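Local coordinates for protein sphingomyelinase-c (Listeria ivanovii, PDB 1ZWX) that belongs to the DNase I-like endonuclease/exonuclease/phosphatase superfamily and is built, like its relatives, around two packed mixed beta-sheets, at residues 12-17 against 41-46; 224-229 against 292-297. All coordinates share one frame; numbering follows the deposited sequence. Where two conformers were deposited one is given.

Interaction 1: residues 12-17 against 41-46; sequences KITSHN and ADYMKN
Three alternate side chains of segment 12-17, Lys12, Thr14 and His16, point at the loop 41-46 and meet it at successive points along its length. At one end, ND1 of His16 lies 2.7 Å from OH of Tyr43, a weak hydrogen bond in which either partner could be the donor. The two rings cross almost perpendicularly, with planes at 84° and centroids 5.3 Å apart, in an oblique pairing. Midway along, Thr14 sets its methyl CG2 at the rim of the Tyr43 ring, 4.1 Å from CD1, while OG1 is joined to the carbonyl O of Tyr43 through a water. That water donates a hydrogen bond to Tyr43 O at 2.6 Å and sits 2.7 Å from Thr14 OG1. A branched residue suits this place, since one arm packs against the ring and the other is polar. Lys12 leaves with CG anti to the backbone N (chi1 -176°) and bends at chi3; its length and charge let NZ reach the carbonyl O of Asn46, at 3.0 Å and above the carbonyl plane.

Tyr43 takes the crowded chi1 position, CG between the backbone N and the carbonyl carbon (chi1 80°), which brings its phenol to the strand. CG of Met44 packs 3.6 Å above one face of the ring, toward the rim, and Phe288 meets Tyr43 edge-to-face. The loop, with its 3-10 turn 42-44, leads from helix 31-39 into strand 49-55, the parallel neighbour of strand 12-20, so the contact lies within a beta-alpha-beta crossover of the DNase I-like fold. Histidine suits its place by having two ring nitrogens: NE2 donates to the carbonyl O of His291, which can only accept, while ND1 meets the Tyr43 hydroxyl, an arrangement that a neutral imidazole could satisfy.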
loop_
_atom_site.group_PDB
_atom_site.type_symbol
_atom_site.label_atom_id
_atom_site.label_comp_id
_atom_site.label_asym_id
_atom_site.label_seq_id
_atom_site.Cartn_x
_atom_site.Cartn_y
_atom_site.Cartn_z
ATOM N N LYS A 12 -0.153 -1.149 15.485
ATOM C CA LYS A 12 0.661 -0.328 14.608
ATOM C C LYS A 12 0.819 -1.018 13.243
ATOM O O LYS A 12 1.196 -2.198 13.167
ATOM C CB LYS A 12 1.999 -0.107 15.269
ATOM C CG LYS A 12 2.934 0.812 14.544
ATOM C CD LYS A 12 3.993 1.268 15.501
ATOM C CE LYS A 12 5.329 1.267 14.844
ATOM N NZ LYS A 12 6.432 1.191 15.872
ATOM N N ILE A 13 0.532 -0.263 12.177
ATOM C CA ILE A 13 0.584 -0.767 10.790
ATOM C C ILE A 13 1.445 0.221 10.016
ATOM O O ILE A 13 1.290 1.433 10.171
ATOM C CB ILE A 13 -0.820 -0.796 10.139
ATOM C CG1 ILE A 13 -1.759 -1.696 10.925
ATOM C CG2 ILE A 13 -0.750 -1.276 8.652
ATOM C CD1 ILE A 13 -3.184 -1.539 10.541
ATOM N N THR A 14 2.371 -0.290 9.211
ATOM C CA THR A 14 3.135 0.575 8.316
ATOM C C THR A 14 2.741 0.162 6.898
ATOM O O THR A 14 2.600 -1.021 6.606
ATOM C CB THR A 14 4.666 0.471 8.547
ATOM O OG1 THR A 14 4.994 1.107 9.780
ATOM C CG2 THR A 14 5.464 1.190 7.450
ATOM N N SER A 15 2.477 1.149 6.046
ATOM C CA SER A 15 2.172 0.862 4.648
ATOM C C SER A 15 3.246 1.565 3.796
ATOM O O SER A 15 3.564 2.728 4.025
ATOM C CB SER A 15 0.761 1.363 4.286
ATOM O OG SER A 15 0.462 1.060 2.932
ATOM N N HIS A 16 3.818 0.819 2.846
ATOM C CA HIS A 16 4.790 1.387 1.945
ATOM C C HIS A 16 4.606 0.863 0.553
ATOM O O HIS A 16 4.676 -0.359 0.284
ATOM C CB HIS A 16 6.228 1.117 2.402
ATOM C CG HIS A 16 7.218 2.068 1.812
ATOM N ND1 HIS A 16 8.574 1.838 1.832
ATOM C CD2 HIS A 16 7.042 3.266 1.198
ATOM C CE1 HIS A 16 9.196 2.863 1.277
ATOM N NE2 HIS A 16 8.288 3.737 0.877
ATOM N N ASN A 17 4.356 1.820 -0.326
ATOM C CA ASN A 17 4.419 1.590 -1.741
ATOM C C ASN A 17 5.917 1.600 -2.058
ATOM O O ASN A 17 6.560 2.646 -2.022
ATOM C CB ASN A 17 3.664 2.735 -2.469
ATOM C CG ASN A 17 3.669 2.558 -3.963
ATOM O OD1 ASN A 17 4.599 1.939 -4.509
ATOM N ND2 ASN A 17 2.636 3.071 -4.643
ATOM N N ALA A 41 15.728 -1.608 7.052
ATOM C CA ALA A 41 15.505 -0.250 7.559
ATOM C C ALA A 41 14.763 -0.301 8.907
ATOM O O ALA A 41 13.957 -1.205 9.154
ATOM C CB ALA A 41 14.699 0.583 6.558
ATOM N N ASP A 42 15.047 0.689 9.749
ATOM C CA ASP A 42 14.394 0.802 11.052
ATOM C C ASP A 42 12.883 0.980 10.950
ATOM O O ASP A 42 12.142 0.439 11.790
ATOM C CB ASP A 42 15.035 1.912 11.873
ATOM C CG ASP A 42 16.422 1.524 12.394
ATOM O OD1 ASP A 42 16.776 0.315 12.360
ATOM O OD2 ASP A 42 17.159 2.433 12.835
ATOM N N TYR A 43 12.408 1.690 9.911
ATOM C CA TYR A 43 10.974 1.936 9.809
ATOM C C TYR A 43 10.182 0.649 9.600
ATOM O O TYR A 43 8.983 0.605 9.876
ATOM C CB TYR A 43 10.646 3.001 8.744
ATOM C CG TYR A 43 10.639 2.475 7.313
ATOM C CD1 TYR A 43 9.487 1.888 6.766
ATOM C CD2 TYR A 43 11.774 2.585 6.503
ATOM C CE1 TYR A 43 9.475 1.410 5.456
ATOM C CE2 TYR A 43 11.763 2.114 5.181
ATOM C CZ TYR A 43 10.624 1.525 4.669
ATOM O OH TYR A 43 10.616 1.052 3.365
ATOM N N MET A 44 10.850 -0.405 9.136
ATOM C CA MET A 44 10.196 -1.697 8.937
ATOM C C MET A 44 10.113 -2.549 10.203
ATOM O O MET A 44 9.408 -3.546 10.231
ATOM C CB MET A 44 10.851 -2.473 7.792
ATOM C CG MET A 44 10.422 -1.926 6.425
ATOM S SD MET A 44 8.670 -2.320 6.122
ATOM C CE MET A 44 8.492 -1.922 4.372
ATOM N N LYS A 45 10.814 -2.135 11.246
ATOM C CA LYS A 45 10.772 -2.880 12.529
ATOM C C LYS A 45 9.593 -2.429 13.395
ATOM O O LYS A 45 9.040 -1.342 13.205
ATOM C CB LYS A 45 12.065 -2.643 13.311
ATOM C CG LYS A 45 13.325 -2.952 12.537
ATOM C CD LYS A 45 14.561 -2.488 13.304
ATOM C CE LYS A 45 15.850 -2.828 12.549
ATOM N NZ LYS A 45 15.848 -4.200 11.945
ATOM N N ASN A 46 9.221 -3.277 14.352
ATOM C CA ASN A 46 8.277 -2.919 15.407
ATOM C C ASN A 46 6.845 -2.613 14.941
ATOM O O ASN A 46 6.143 -1.804 15.567
ATOM C CB ASN A 46 8.816 -1.763 16.250
ATOM C CG ASN A 46 10.228 -2.002 16.733
ATOM O OD1 ASN A 46 10.571 -3.115 17.192
ATOM N ND2 ASN A 46 11.082 -0.965 16.600
HETATM O O HOH W 1 7.168 2.315 10.711
#

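Interaction 2: residues 224-229 against 292-297; sequences MATWDP and YPVVGF
The loop 224-229 reaches the residues just ahead of strand 294-298, in the DNase I-like fold, at Tyr292, and also forms a classic beta bulge in which Thr226 and Trp227 both face Glu245. A single backbone hydrogen bond joins the two segments: the N-H of Tyr292 is given to the carbonyl O of Thr226 at 2.8 Å. It is nearly straight, 165° at the hydrogen, and the donor lies in the carbonyl plane. Here the CA atoms of Thr226 and Tyr292 are only 4.9 Å apart.

Apolar contacts flank this bond. The methyl CG2 of Thr226 meets CG2 of Val294 at 3.8 Å, the two side chains crossing obliquely, and Val266 of the neighbouring strand also touches Thr226. Two beta-branched residues suit the spot because each offers a methyl close to the main chain. Around the tyrosine ring, CB of Asp228 comes 4.0 Å from CE1, so it is the aliphatic root of the aspartate that packs here. Tyr292 itself has CG anti to its carbonyl carbon, beside the backbone N (chi1 -61°), which lays the ring alongside the loop; His268 meets it edge-to-face.

The polar tips are held elsewhere. Thr226 OG1, in the crowded position between the backbone N and the carbonyl carbon, bonds to Asp248 OD1 and to the backbone N of Leu247. Asp228 OD1 bonds to Thr230 OG1. Tyrosine suits position 292 because its ring packs against the loop while its OH reaches Thr231 OG1 in a hydrogen bond.

One buried polar atom has no hydrogen-bond partner: the carbonyl O of Ala225 lies in the plane of the Tyr292 ring, at its edge, 3.4 Å from CD1.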
loop_
_atom_site.group_PDB
_atom_site.type_symbol
_atom_site.label_atom_id
_atom_site.label_comp_id
_atom_site.label_asym_id
_atom_site.label_seq_id
_atom_site.Cartn_x
_atom_site.Cartn_y
_atom_site.Cartn_z
ATOM N N MET A 224 2.012 17.559 4.611
ATOM C CA MET A 224 2.926 16.527 4.181
ATOM C C MET A 224 2.587 16.083 2.735
ATOM O O MET A 224 1.529 16.449 2.154
ATOM C CB MET A 224 2.874 15.346 5.159
ATOM C CG MET A 224 4.092 15.174 6.102
ATOM S SD MET A 224 4.979 16.620 6.767
ATOM C CE MET A 224 5.896 17.250 5.342
ATOM N N ALA A 225 3.502 15.330 2.151
ATOM C CA ALA A 225 3.293 14.719 0.846
ATOM C C ALA A 225 3.960 13.368 0.900
ATOM O O ALA A 225 5.116 13.261 1.290
ATOM C CB ALA A 225 3.916 15.580 -0.268
ATOM N N THR A 226 3.224 12.330 0.547
ATOM C CA THR A 226 3.787 10.991 0.481
ATOM C C THR A 226 4.444 10.730 -0.879
ATOM O O THR A 226 5.222 9.790 -1.020
ATOM C CB THR A 226 2.721 9.918 0.759
ATOM O OG1 THR A 226 1.774 9.855 -0.332
ATOM C CG2 THR A 226 2.002 10.228 2.094
ATOM N N TRP A 227 4.110 11.575 -1.866
ATOM C CA TRP A 227 4.679 11.479 -3.215
ATOM C C TRP A 227 5.179 12.895 -3.486
ATOM O O TRP A 227 4.382 13.800 -3.754
ATOM C CB TRP A 227 3.616 11.003 -4.217
ATOM C CG TRP A 227 4.164 10.678 -5.579
ATOM C CD1 TRP A 227 4.705 9.496 -5.997
ATOM C CD2 TRP A 227 4.213 11.567 -6.706
ATOM N NE1 TRP A 227 5.104 9.598 -7.323
ATOM C CE2 TRP A 227 4.819 10.864 -7.772
ATOM C CE3 TRP A 227 3.840 12.907 -6.897
ATOM C CZ2 TRP A 227 5.041 11.455 -9.045
ATOM C CZ3 TRP A 227 4.066 13.500 -8.156
ATOM C CH2 TRP A 227 4.662 12.771 -9.204
ATOM N N ASP A 228 6.483 13.088 -3.336
ATOM C CA ASP A 228 7.065 14.440 -3.309
ATOM C C ASP A 228 8.268 14.632 -4.235
ATOM O O ASP A 228 9.404 14.370 -3.835
ATOM C CB ASP A 228 7.481 14.813 -1.884
ATOM C CG ASP A 228 7.569 16.307 -1.683
ATOM O OD1 ASP A 228 7.739 17.068 -2.670
ATOM O OD2 ASP A 228 7.479 16.735 -0.534
ATOM N N PRO A 229 8.029 15.100 -5.481
ATOM C CA PRO A 229 9.186 15.418 -6.357
ATOM C C PRO A 229 10.118 16.546 -5.848
ATOM O O PRO A 229 11.226 16.711 -6.380
ATOM C CB PRO A 229 8.522 15.822 -7.684
ATOM C CG PRO A 229 7.123 15.252 -7.622
ATOM C CD PRO A 229 6.743 15.331 -6.164
ATOM N N TYR A 292 6.905 7.852 0.133
ATOM C CA TYR A 292 7.301 7.689 1.526
ATOM C C TYR A 292 6.373 6.717 2.232
ATOM O O TYR A 292 5.199 6.636 1.886
ATOM C CB TYR A 292 7.342 9.030 2.270
ATOM C CG TYR A 292 8.320 9.996 1.700
ATOM C CD1 TYR A 292 7.915 11.289 1.285
ATOM C CD2 TYR A 292 9.654 9.640 1.551
ATOM C CE1 TYR A 292 8.853 12.196 0.743
ATOM C CE2 TYR A 292 10.589 10.532 1.001
ATOM C CZ TYR A 292 10.193 11.790 0.600
ATOM O OH TYR A 292 11.161 12.632 0.073
ATOM N N PRO A 293 6.913 5.944 3.207
ATOM C CA PRO A 293 6.091 5.037 4.006
ATOM C C PRO A 293 5.177 5.836 4.947
ATOM O O PRO A 293 5.473 6.995 5.261
ATOM C CB PRO A 293 7.104 4.247 4.838
ATOM C CG PRO A 293 8.458 4.766 4.490
ATOM C CD PRO A 293 8.335 5.944 3.610
ATOM N N VAL A 294 4.062 5.237 5.337
ATOM C CA VAL A 294 3.141 5.872 6.277
ATOM C C VAL A 294 2.968 4.889 7.449
ATOM O O VAL A 294 2.836 3.705 7.243
ATOM C CB VAL A 294 1.764 6.280 5.623
ATOM C CG1 VAL A 294 0.717 6.594 6.672
ATOM C CG2 VAL A 294 1.951 7.474 4.661
ATOM N N VAL A 295 3.002 5.402 8.668
ATOM C CA VAL A 295 2.724 4.570 9.861
ATOM C C VAL A 295 1.365 4.951 10.469
ATOM O O VAL A 295 1.041 6.139 10.599
ATOM C CB VAL A 295 3.941 4.550 10.885
ATOM C CG1 VAL A 295 4.305 5.956 11.365
ATOM C CG2 VAL A 295 3.695 3.537 12.050
ATOM N N GLY A 296 0.551 3.941 10.751
ATOM C CA GLY A 296 -0.752 4.125 11.377
ATOM C C GLY A 296 -0.607 3.576 12.806
ATOM O O GLY A 296 -0.081 2.478 13.013
ATOM N N PHE A 297 -1.071 4.339 13.784
ATOM C CA PHE A 297 -0.902 3.950 15.191
ATOM C C PHE A 297 -1.981 4.589 16.069
ATOM O O PHE A 297 -2.474 5.670 15.760
ATOM C CB PHE A 297 0.498 4.313 15.683
ATOM C CG PHE A 297 0.780 5.781 15.667
ATOM C CD1 PHE A 297 0.483 6.574 16.778
ATOM C CD2 PHE A 297 1.320 6.385 14.541
ATOM C CE1 PHE A 297 0.743 7.925 16.765
ATOM C CE2 PHE A 297 1.567 7.742 14.512
ATOM C CZ PHE A 297 1.284 8.518 15.629
#

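Interaction 1 and interaction 2 lie side by side, their centres about 11 Å apart, because strands 12-20 and 294-298 are antiparallel neighbours in one mixed sheet. Probable hydrogen bonds tie the two strands: Gly296 N to Ile13 O at 2.7 Å, and Ser15 N to Val294 O at 2.8 Å. Packing adds to this, with Thr14 OG1 3.6 Å from Val295 CG2 and His16 CD2 3.4 Å from the backbone N of Pro293. The loops 41-46 and 224-229 are thus linked through this strand pair. Asp248, which holds Thr226 OG1, also touches the side chain of Asn17, the residue next to His16, and Asn17 ND2 bonds to Glu54 and Asp195.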